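Local coordinates for protein B-agarase (Saccharophagus degradans, PDB 4BQ2) that hydrolyses agarose chains as a family 50 exo-beta-agarase, probably working from a chain end with its catalytic module, at residues D92-V97 with N160-G165; A381-K386 with V723-Y728; G452-V457 with S576-Q581. All blocks are in the same frame, centred on the assembly; numbering follows the deposited sequence.

Interaction 1 (D92-V97 with N160-G165); sequences DQNGAV and NLDLSG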
loop_
_atom_site.group_PDB
_atom_site.type_symbol
_atom_site.label_atom_id
_atom_site.label_comp_id
_atom_site.label_asym_id
_atom_site.label_seq_id
_atom_site.Cartn_x
_atom_site.Cartn_y
_atom_site.Cartn_z
ATOM N N ASP A 92 0.948 -24.179 -8.290
ATOM C CA ASP A 92 0.543 -25.571 -8.417
ATOM C C ASP A 92 0.124 -25.886 -9.855
ATOM O O ASP A 92 0.075 -25.008 -10.717
ATOM C CB ASP A 92 -0.493 -25.999 -7.354
ATOM C CG ASP A 92 -1.880 -25.398 -7.562
ATOM O OD1 ASP A 92 -2.278 -25.014 -8.699
ATOM O OD2 ASP A 92 -2.609 -25.315 -6.557
ATOM N N GLN A 93 -0.156 -27.153 -10.108
ATOM C CA GLN A 93 -0.432 -27.624 -11.463
ATOM C C GLN A 93 -1.692 -27.061 -12.081
ATOM O O GLN A 93 -1.899 -27.208 -13.284
ATOM C CB GLN A 93 -0.512 -29.149 -11.475
ATOM C CG GLN A 93 -1.676 -29.737 -10.715
ATOM C CD GLN A 93 -1.516 -31.234 -10.568
ATOM O OE1 GLN A 93 -0.773 -31.860 -11.326
ATOM N NE2 GLN A 93 -2.154 -31.807 -9.555
ATOM N N ASN A 94 -2.540 -26.435 -11.267
ATOM C CA ASN A 94 -3.766 -25.824 -11.773
ATOM C C ASN A 94 -3.611 -24.317 -11.983
ATOM O O ASN A 94 -4.595 -23.609 -12.233
ATOM C CB ASN A 94 -4.897 -26.096 -10.807
ATOM C CG ASN A 94 -4.953 -27.548 -10.385
ATOM O OD1 ASN A 94 -5.147 -28.435 -11.212
ATOM N ND2 ASN A 94 -4.802 -27.799 -9.099
ATOM N N GLY A 95 -2.371 -23.844 -11.870
ATOM C CA GLY A 95 -2.033 -22.421 -11.996
ATOM C C GLY A 95 -2.289 -21.557 -10.767
ATOM O O GLY A 95 -2.060 -20.355 -10.811
ATOM N N ALA A 96 -2.737 -22.163 -9.667
ATOM C CA ALA A 96 -2.926 -21.434 -8.417
ATOM C C ALA A 96 -1.571 -21.044 -7.822
ATOM O O ALA A 96 -0.632 -21.795 -7.952
ATOM C CB ALA A 96 -3.727 -22.246 -7.434
ATOM N N VAL A 97 -1.484 -19.864 -7.204
ATOM C CA VAL A 97 -0.192 -19.303 -6.750
ATOM C C VAL A 97 -0.369 -18.622 -5.405
ATOM O O VAL A 97 -1.411 -17.982 -5.153
ATOM C CB VAL A 97 0.370 -18.163 -7.656
ATOM C CG1 VAL A 97 1.883 -18.044 -7.504
ATOM C CG2 VAL A 97 -0.022 -18.289 -9.114
ATOM N N ASN A 160 -4.356 -22.413 0.226
ATOM C CA ASN A 160 -4.245 -23.862 0.087
ATOM C C ASN A 160 -4.109 -24.307 -1.352
ATOM O O ASN A 160 -5.108 -24.419 -2.087
ATOM C CB ASN A 160 -5.416 -24.532 0.790
ATOM C CG ASN A 160 -5.387 -24.263 2.276
ATOM O OD1 ASN A 160 -4.512 -24.769 2.989
ATOM N ND2 ASN A 160 -6.280 -23.400 2.739
ATOM N N LEU A 161 -2.858 -24.527 -1.737
ATOM C CA LEU A 161 -2.484 -25.001 -3.059
ATOM C C LEU A 161 -2.823 -26.492 -3.201
ATOM O O LEU A 161 -3.043 -27.165 -2.198
ATOM C CB LEU A 161 -0.983 -24.788 -3.308
ATOM C CG LEU A 161 -0.463 -23.342 -3.403
ATOM C CD1 LEU A 161 1.007 -23.342 -3.789
ATOM C CD2 LEU A 161 -1.285 -22.506 -4.393
ATOM N N ASP A 162 -2.839 -26.984 -4.445
ATOM C CA ASP A 162 -2.975 -28.425 -4.726
ATOM C C ASP A 162 -1.613 -29.084 -4.543
ATOM O O ASP A 162 -0.805 -29.143 -5.467
ATOM C CB ASP A 162 -3.517 -28.642 -6.161
ATOM C CG ASP A 162 -3.696 -30.119 -6.533
ATOM O OD1 ASP A 162 -3.484 -31.031 -5.694
ATOM O OD2 ASP A 162 -4.046 -30.352 -7.701
ATOM N N LEU A 163 -1.385 -29.586 -3.332
ATOM C CA LEU A 163 -0.121 -30.214 -2.954
ATOM C C LEU A 163 0.200 -31.478 -3.772
ATOM O O LEU A 163 1.367 -31.895 -3.871
ATOM C CB LEU A 163 -0.104 -30.491 -1.442
ATOM C CG LEU A 163 -0.138 -29.205 -0.586
ATOM C CD1 LEU A 163 0.204 -29.498 0.870
ATOM C CD2 LEU A 163 0.821 -28.143 -1.125
ATOM N N SER A 164 -0.826 -32.063 -4.389
ATOM C CA SER A 164 -0.600 -33.242 -5.236
ATOM C C SER A 164 0.142 -32.870 -6.513
ATOM O O SER A 164 0.721 -33.742 -7.158
ATOM C CB SER A 164 -1.908 -34.003 -5.520
ATOM O OG SER A 164 -2.811 -33.247 -6.328
ATOM N N GLY A 165 0.171 -31.574 -6.857
ATOM C CA GLY A 165 0.987 -31.113 -7.974
ATOM C C GLY A 165 1.647 -29.738 -7.880
ATOM O O GLY A 165 1.160 -28.776 -8.465
HETATM O O HOH W 1 -2.922 -34.783 -9.084
#

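Interaction 2 (A381-K386 with V723-Y728); sequences ANLERK and VTDTPY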
loop_
_atom_site.group_PDB
_atom_site.type_symbol
_atom_site.label_atom_id
_atom_site.label_comp_id
_atom_site.label_asym_id
_atom_site.label_seq_id
_atom_site.Cartn_x
_atom_site.Cartn_y
_atom_site.Cartn_z
ATOM N N ALA A 381 -4.675 6.688 22.614
ATOM C CA ALA A 381 -4.555 6.546 24.060
ATOM C C ALA A 381 -3.160 6.989 24.495
ATOM O O ALA A 381 -3.016 7.690 25.476
ATOM C CB ALA A 381 -4.863 5.097 24.492
ATOM N N ASN A 382 -2.133 6.625 23.734
ATOM C CA ASN A 382 -0.774 7.018 24.090
ATOM C C ASN A 382 -0.552 8.529 23.951
ATOM O O ASN A 382 0.250 9.100 24.689
ATOM C CB ASN A 382 0.272 6.198 23.288
ATOM C CG ASN A 382 0.320 4.730 23.714
ATOM O OD1 ASN A 382 0.051 4.400 24.886
ATOM N ND2 ASN A 382 0.642 3.833 22.769
ATOM N N LEU A 383 -1.235 9.172 22.996
ATOM C CA LEU A 383 -1.192 10.634 22.950
ATOM C C LEU A 383 -1.731 11.209 24.277
ATOM O O LEU A 383 -1.127 12.109 24.850
ATOM C CB LEU A 383 -2.000 11.189 21.790
ATOM C CG LEU A 383 -1.513 10.792 20.384
ATOM C CD1 LEU A 383 -2.381 11.503 19.368
ATOM C CD2 LEU A 383 -0.040 11.138 20.176
ATOM N N GLU A 384 -2.848 10.674 24.772
ATOM C CA GLU A 384 -3.358 11.179 26.053
ATOM C C GLU A 384 -2.367 10.875 27.171
ATOM O O GLU A 384 -2.064 11.756 28.015
ATOM C CB GLU A 384 -4.742 10.636 26.396
ATOM C CG GLU A 384 -5.341 11.344 27.616
ATOM C CD GLU A 384 -6.762 10.920 27.914
ATOM O OE1 GLU A 384 -7.466 10.425 27.019
ATOM O OE2 GLU A 384 -7.173 11.083 29.074
ATOM N N ARG A 385 -1.809 9.662 27.165
ATOM C CA ARG A 385 -0.812 9.309 28.183
ATOM C C ARG A 385 0.370 10.250 28.162
ATOM O O ARG A 385 0.852 10.650 29.225
ATOM C CB ARG A 385 -0.282 7.885 27.990
ATOM C CG ARG A 385 -1.283 6.792 28.379
ATOM C CD ARG A 385 -0.603 5.431 28.193
ATOM N NE ARG A 385 -1.373 4.329 28.762
ATOM C CZ ARG A 385 -1.943 3.333 28.084
ATOM N NH1 ARG A 385 -1.874 3.267 26.763
ATOM N NH2 ARG A 385 -2.602 2.379 28.743
ATOM N N LYS A 386 0.860 10.596 26.969
ATOM C CA LYS A 386 2.044 11.481 26.840
ATOM C C LYS A 386 1.807 12.934 27.176
ATOM O O LYS A 386 2.655 13.573 27.830
ATOM C CB LYS A 386 2.610 11.465 25.413
ATOM C CG LYS A 386 3.506 10.288 25.086
ATOM C CD LYS A 386 4.007 10.318 23.632
ATOM C CE LYS A 386 4.954 11.475 23.360
ATOM N NZ LYS A 386 5.747 11.271 22.099
ATOM N N VAL A 723 3.566 2.840 17.843
ATOM C CA VAL A 723 2.248 2.951 18.506
ATOM C C VAL A 723 2.283 3.859 19.749
ATOM O O VAL A 723 1.245 4.382 20.174
ATOM C CB VAL A 723 1.680 1.545 18.846
ATOM C CG1 VAL A 723 2.506 0.907 19.942
ATOM C CG2 VAL A 723 0.201 1.596 19.231
ATOM N N THR A 724 3.465 4.047 20.335
ATOM C CA THR A 724 3.635 4.937 21.484
ATOM C C THR A 724 3.923 6.404 21.099
ATOM O O THR A 724 4.248 7.252 21.979
ATOM C CB THR A 724 4.743 4.428 22.421
ATOM O OG1 THR A 724 6.012 4.608 21.800
ATOM C CG2 THR A 724 4.545 2.942 22.745
ATOM N N ASP A 725 3.827 6.689 19.793
ATOM C CA ASP A 725 4.158 8.018 19.240
ATOM C C ASP A 725 5.646 8.345 19.394
ATOM O O ASP A 725 6.030 9.500 19.578
ATOM C CB ASP A 725 3.279 9.101 19.877
ATOM C CG ASP A 725 3.407 10.425 19.184
ATOM O OD1 ASP A 725 3.393 10.457 17.920
ATOM O OD2 ASP A 725 3.537 11.425 19.926
ATOM N N THR A 726 6.488 7.320 19.355
ATOM C CA THR A 726 7.940 7.540 19.472
ATOM C C THR A 726 8.562 7.396 18.095
ATOM O O THR A 726 8.371 6.362 17.443
ATOM C CB THR A 726 8.616 6.529 20.441
ATOM O OG1 THR A 726 8.003 6.656 21.736
ATOM C CG2 THR A 726 10.124 6.824 20.601
ATOM N N PRO A 727 9.340 8.400 17.671
ATOM C CA PRO A 727 9.909 8.319 16.324
ATOM C C PRO A 727 10.925 7.202 16.191
ATOM O O PRO A 727 11.682 6.955 17.121
ATOM C CB PRO A 727 10.644 9.638 16.183
ATOM C CG PRO A 727 9.839 10.576 17.040
ATOM C CD PRO A 727 9.514 9.739 18.257
ATOM N N TYR A 728 10.948 6.548 15.027
ATOM C CA TYR A 728 12.103 5.724 14.672
ATOM C C TYR A 728 13.191 6.673 14.272
ATOM O O TYR A 728 13.098 7.289 13.207
ATOM C CB TYR A 728 11.769 4.844 13.482
ATOM C CG TYR A 728 10.729 3.796 13.786
ATOM C CD1 TYR A 728 11.104 2.598 14.409
ATOM C CD2 TYR A 728 9.379 4.003 13.492
ATOM C CE1 TYR A 728 10.158 1.612 14.682
ATOM C CE2 TYR A 728 8.420 3.020 13.775
ATOM C CZ TYR A 728 8.833 1.827 14.373
ATOM O OH TYR A 728 7.944 0.827 14.674
HETATM O O HOH W 2 7.160 9.240 22.641
#

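Interaction 3 (G452-V457 with S576-Q581); sequences GAMPDV and SAYADQ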
loop_
_atom_site.group_PDB
_atom_site.type_symbol
_atom_site.label_atom_id
_atom_site.label_comp_id
_atom_site.label_asym_id
_atom_site.label_seq_id
_atom_site.Cartn_x
_atom_site.Cartn_y
_atom_site.Cartn_z
ATOM N N GLY A 452 -13.155 -1.579 -4.236
ATOM C CA GLY A 452 -14.579 -1.315 -4.445
ATOM C C GLY A 452 -14.915 -1.303 -5.913
ATOM O O GLY A 452 -14.018 -1.315 -6.767
ATOM N N ALA A 453 -16.205 -1.285 -6.226
ATOM C CA ALA A 453 -16.654 -1.260 -7.619
ATOM C C ALA A 453 -16.282 0.068 -8.291
ATOM O O ALA A 453 -16.143 1.106 -7.620
ATOM C CB ALA A 453 -18.162 -1.467 -7.686
ATOM N N MET A 454 -16.169 0.035 -9.613
ATOM C CA MET A 454 -15.790 1.219 -10.398
ATOM C C MET A 454 -17.022 2.056 -10.750
ATOM O O MET A 454 -18.126 1.502 -10.941
ATOM C CB MET A 454 -15.026 0.776 -11.647
ATOM C CG MET A 454 -13.644 0.240 -11.323
ATOM S SD MET A 454 -12.534 1.520 -10.654
ATOM C CE MET A 454 -12.126 2.396 -12.173
ATOM N N PRO A 455 -16.855 3.393 -10.821
ATOM C CA PRO A 455 -17.986 4.246 -11.069
ATOM C C PRO A 455 -18.406 4.227 -12.529
ATOM O O PRO A 455 -17.555 4.099 -13.409
ATOM C CB PRO A 455 -17.449 5.654 -10.710
ATOM C CG PRO A 455 -15.970 5.569 -11.004
ATOM C CD PRO A 455 -15.620 4.164 -10.556
ATOM N N ASP A 456 -19.700 4.354 -12.778
ATOM C CA ASP A 456 -20.160 4.618 -14.151
ATOM C C ASP A 456 -20.067 6.106 -14.385
ATOM O O ASP A 456 -20.957 6.855 -14.009
ATOM C CB ASP A 456 -21.603 4.151 -14.409
ATOM C CG ASP A 456 -21.957 4.226 -15.887
ATOM O OD1 ASP A 456 -21.458 5.170 -16.541
ATOM O OD2 ASP A 456 -22.682 3.335 -16.411
ATOM N N VAL A 457 -18.971 6.521 -15.005
ATOM C CA VAL A 457 -18.608 7.918 -15.118
ATOM C C VAL A 457 -19.451 8.648 -16.147
ATOM O O VAL A 457 -19.325 9.861 -16.290
ATOM C CB VAL A 457 -17.115 8.055 -15.459
ATOM C CG1 VAL A 457 -16.277 7.533 -14.297
ATOM C CG2 VAL A 457 -16.768 7.268 -16.745
ATOM N N SER A 576 -9.835 3.860 -23.057
ATOM C CA SER A 576 -9.452 5.240 -23.185
ATOM C C SER A 576 -10.635 6.121 -22.961
ATOM O O SER A 576 -10.540 7.091 -22.219
ATOM C CB SER A 576 -8.815 5.547 -24.550
ATOM O OG SER A 576 -7.490 5.046 -24.601
ATOM N N ALA A 577 -11.763 5.790 -23.586
ATOM C CA ALA A 577 -12.933 6.641 -23.474
ATOM C C ALA A 577 -13.489 6.676 -22.047
ATOM O O ALA A 577 -13.879 7.751 -21.543
ATOM C CB ALA A 577 -13.996 6.223 -24.485
ATOM N N TYR A 578 -13.497 5.515 -21.390
ATOM C CA TYR A 578 -13.906 5.411 -19.988
ATOM C C TYR A 578 -13.009 6.300 -19.083
ATOM O O TYR A 578 -13.506 7.137 -18.306
ATOM C CB TYR A 578 -13.848 3.939 -19.515
ATOM C CG TYR A 578 -14.165 3.787 -18.018
ATOM C CD1 TYR A 578 -15.495 3.772 -17.560
ATOM C CD2 TYR A 578 -13.148 3.714 -17.068
ATOM C CE1 TYR A 578 -15.794 3.669 -16.189
ATOM C CE2 TYR A 578 -13.445 3.600 -15.701
ATOM C CZ TYR A 578 -14.767 3.593 -15.265
ATOM O OH TYR A 578 -15.082 3.465 -13.900
ATOM N N ALA A 579 -11.701 6.094 -19.174
ATOM C CA ALA A 579 -10.748 6.896 -18.404
ATOM C C ALA A 579 -10.779 8.407 -18.738
ATOM O O ALA A 579 -10.723 9.242 -17.824
ATOM C CB ALA A 579 -9.347 6.331 -18.519
ATOM N N ASP A 580 -10.885 8.765 -20.020
ATOM C CA ASP A 580 -11.085 10.181 -20.377
ATOM C C ASP A 580 -12.286 10.822 -19.676
ATOM O O ASP A 580 -12.185 11.940 -19.153
ATOM C CB ASP A 580 -11.289 10.335 -21.880
ATOM C CG ASP A 580 -9.992 10.282 -22.674
ATOM O OD1 ASP A 580 -8.879 10.416 -22.106
ATOM O OD2 ASP A 580 -10.090 10.108 -23.910
ATOM N N GLN A 581 -13.405 10.097 -19.641
ATOM C CA GLN A 581 -14.620 10.602 -19.014
ATOM C C GLN A 581 -14.482 10.714 -17.495
ATOM O O GLN A 581 -14.993 11.696 -16.889
ATOM C CB GLN A 581 -15.837 9.747 -19.426
ATOM C CG GLN A 581 -17.156 10.151 -18.784
ATOM C CD GLN A 581 -17.721 11.506 -19.235
ATOM O OE1 GLN A 581 -17.268 12.111 -20.218
ATOM N NE2 GLN A 581 -18.737 11.977 -18.516
#

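Interaction 1 (D92-V97 with N160-G165)
Gln93 and Asp162 meet where the tip of the beta hairpin made by strands 84-92 and 97-104 lies against the loop that leads into strand 166-174, within the CBM-like domain. The hairpin reverses through a type I beta turn from Asp92 to Gly95, and each loop carries an Asx turn, headed by Asp92 and Asp162.

Take Gln93 from its base outward. A chi1 of 66° tucks CG in between its own N and C, and the rest of the chain runs out extended across Gly165. CB lies 3.5 Å from Gly165 O, and CG passes the same oxygen. Further out, CD packs 3.6 Å from Gly165 CA, while OE1 touches that carbon more loosely. At the tip, NE2 gives a nearly straight hydrogen bond (173°) to Asp162 OD2 at 3.0 Å, and a water links NE2 to Ser164 OG. The Gln93 backbone joins in as well, its N donating to Gly165 O.

Asp162 OD2 has a second donor. Asn94 ND2 reaches its anti lone pair at 3.0 Å, the amide and carboxylate lying almost coplanar, whereas Gln93 NE2 comes in from above the carboxylate plane. Two amides thus hold this oxygen from different directions.

Asp92 binds the other loop as well: its OD2 accepts from Asp162 N at 2.7 Å in an essentially linear bond, while OD1 stays within the hairpin and takes Asn94 N and Ala96 N from opposite faces of the carboxylate. One carboxylate therefore both shapes the turn and ties it to its neighbour. Next to these polar groups, Leu161, which also touches Val90 of strand 84-92, sets its CD2 3.9 Å from Ala96 CB.

Interaction 2 (A381-K386 with V723-Y728)
Helix 378-387 is joined here to the loop that follows strand 693-699 and runs into helix 729-739, through Asn382, Leu383 and Lys386 on one side and residues Val723 to Asp725 on the other. Strand 693-699 belongs to the sheet that probably forms part of the (beta/alpha)8 barrel expected of a family 50 glycoside hydrolase.

Asn382 and Lys386 stand one helical turn apart and both face the loop. Asn382 ND2 donates to Val723 O at 2.7 Å along a nearly straight line (170°). The acceptor lies in the plane of the Asn382 amide, yet the nitrogen sits above the carbonyl plane of Val723. This amide is held at both ends: OD1 takes Arg385 NH1 at 2.9 Å, and ND2 also bonds Phe207 O, which should fix how the group is turned.

Lys386 stretches out over the loop. Its CD lies 3.5 Å from Thr724 O, and the turn about CG-CD (chi3 67°) directs CE and NZ to Asp725. There NZ forms a salt bridge with OD2 at 3.1 Å, meeting the carboxylate from above its plane, plus a weak hydrogen bond to Asp725 O. Asp725 adopts a left-handed backbone conformation, and its other oxygen, OD1, is engaged in a salt bridge with Arg406 of helix 394-410. The buried carboxylate thus lies between two cationic partners, which would probably stabilise its negative charge. Leu383, which also packs on Trp399, brings its CD2 to 3.6 Å from Asp725 OD2.

Interaction 3 (G452-V457 with S576-Q581)
Tyr578 and Gln581, three residues apart on helix 565-593, both reach out to backbone carbonyls of the segment around strand 454-455.

Two hydrogen bonds make up the polar part. Tyr578 OH donates to Pro455 O at 2.6 Å; it lies in the carbonyl plane, on a lone pair, and the oxygen in turn sits at the edge of the ring. With CG anti to the backbone N (chi1 176°), the ring is carried away from the helix far enough for its hydroxyl to arrive at the strand. Gln581 NE2 donates to Val457 O at 3.1 Å with an angle of 161°. That acceptor lies in the plane of the amide, although the nitrogen is tilted out of the carbonyl plane of Val457.

The apolar contacts fill in around these bonds. Val457 CG2 is wedged between the two helix side chains, 3.8 Å from Tyr578 CE1 and 3.6 Å from Gln581 CG, and it approaches the ring obliquely. Gln581 CG lies alongside the valine, and the bend at chi2 (68°) then turns the amide to Val457 O. At the other side of the phenol, Met454 curls so that its CE lies near the ring plane, 4.0 Å from Tyr578 CE2. The hydroxyl itself is flanked by Met454 CB and by Pro455 CD, each 3.5 Å from Tyr578 OH.

Thr520 and Phe524 of helix 519-532 also touch the tyrosine. The arrangement is helix-to-strand packing: Tyr578 ties the long helix to strand 454-455, which pairs antiparallel with 443-444, and Gln581 ties it to the loop just after, probably at the periphery of the catalytic (beta/alpha)8 barrel expected of this family.

How the interactions relate
The three contacts lie far apart, with about 45 Å (interactions 1 and 2), 35 Å (1 and 3) and 41 Å (2 and 3) between centres, and none touches another. Interaction 1 closes first along the chain, within the CBM-like domain, whose strands 84-92 and 166-174 pair next to it. Interaction 2 then brings helix 378-387 together with a loop near the C-terminus, and interaction 3 is nested inside the long loop so closed, on the opposite side of the chain's centre. One contact thus lies in the beta-rich CBM-like domain; the other two join parts distant in sequence, in what is probably the catalytic region, and no two share a helix or strand.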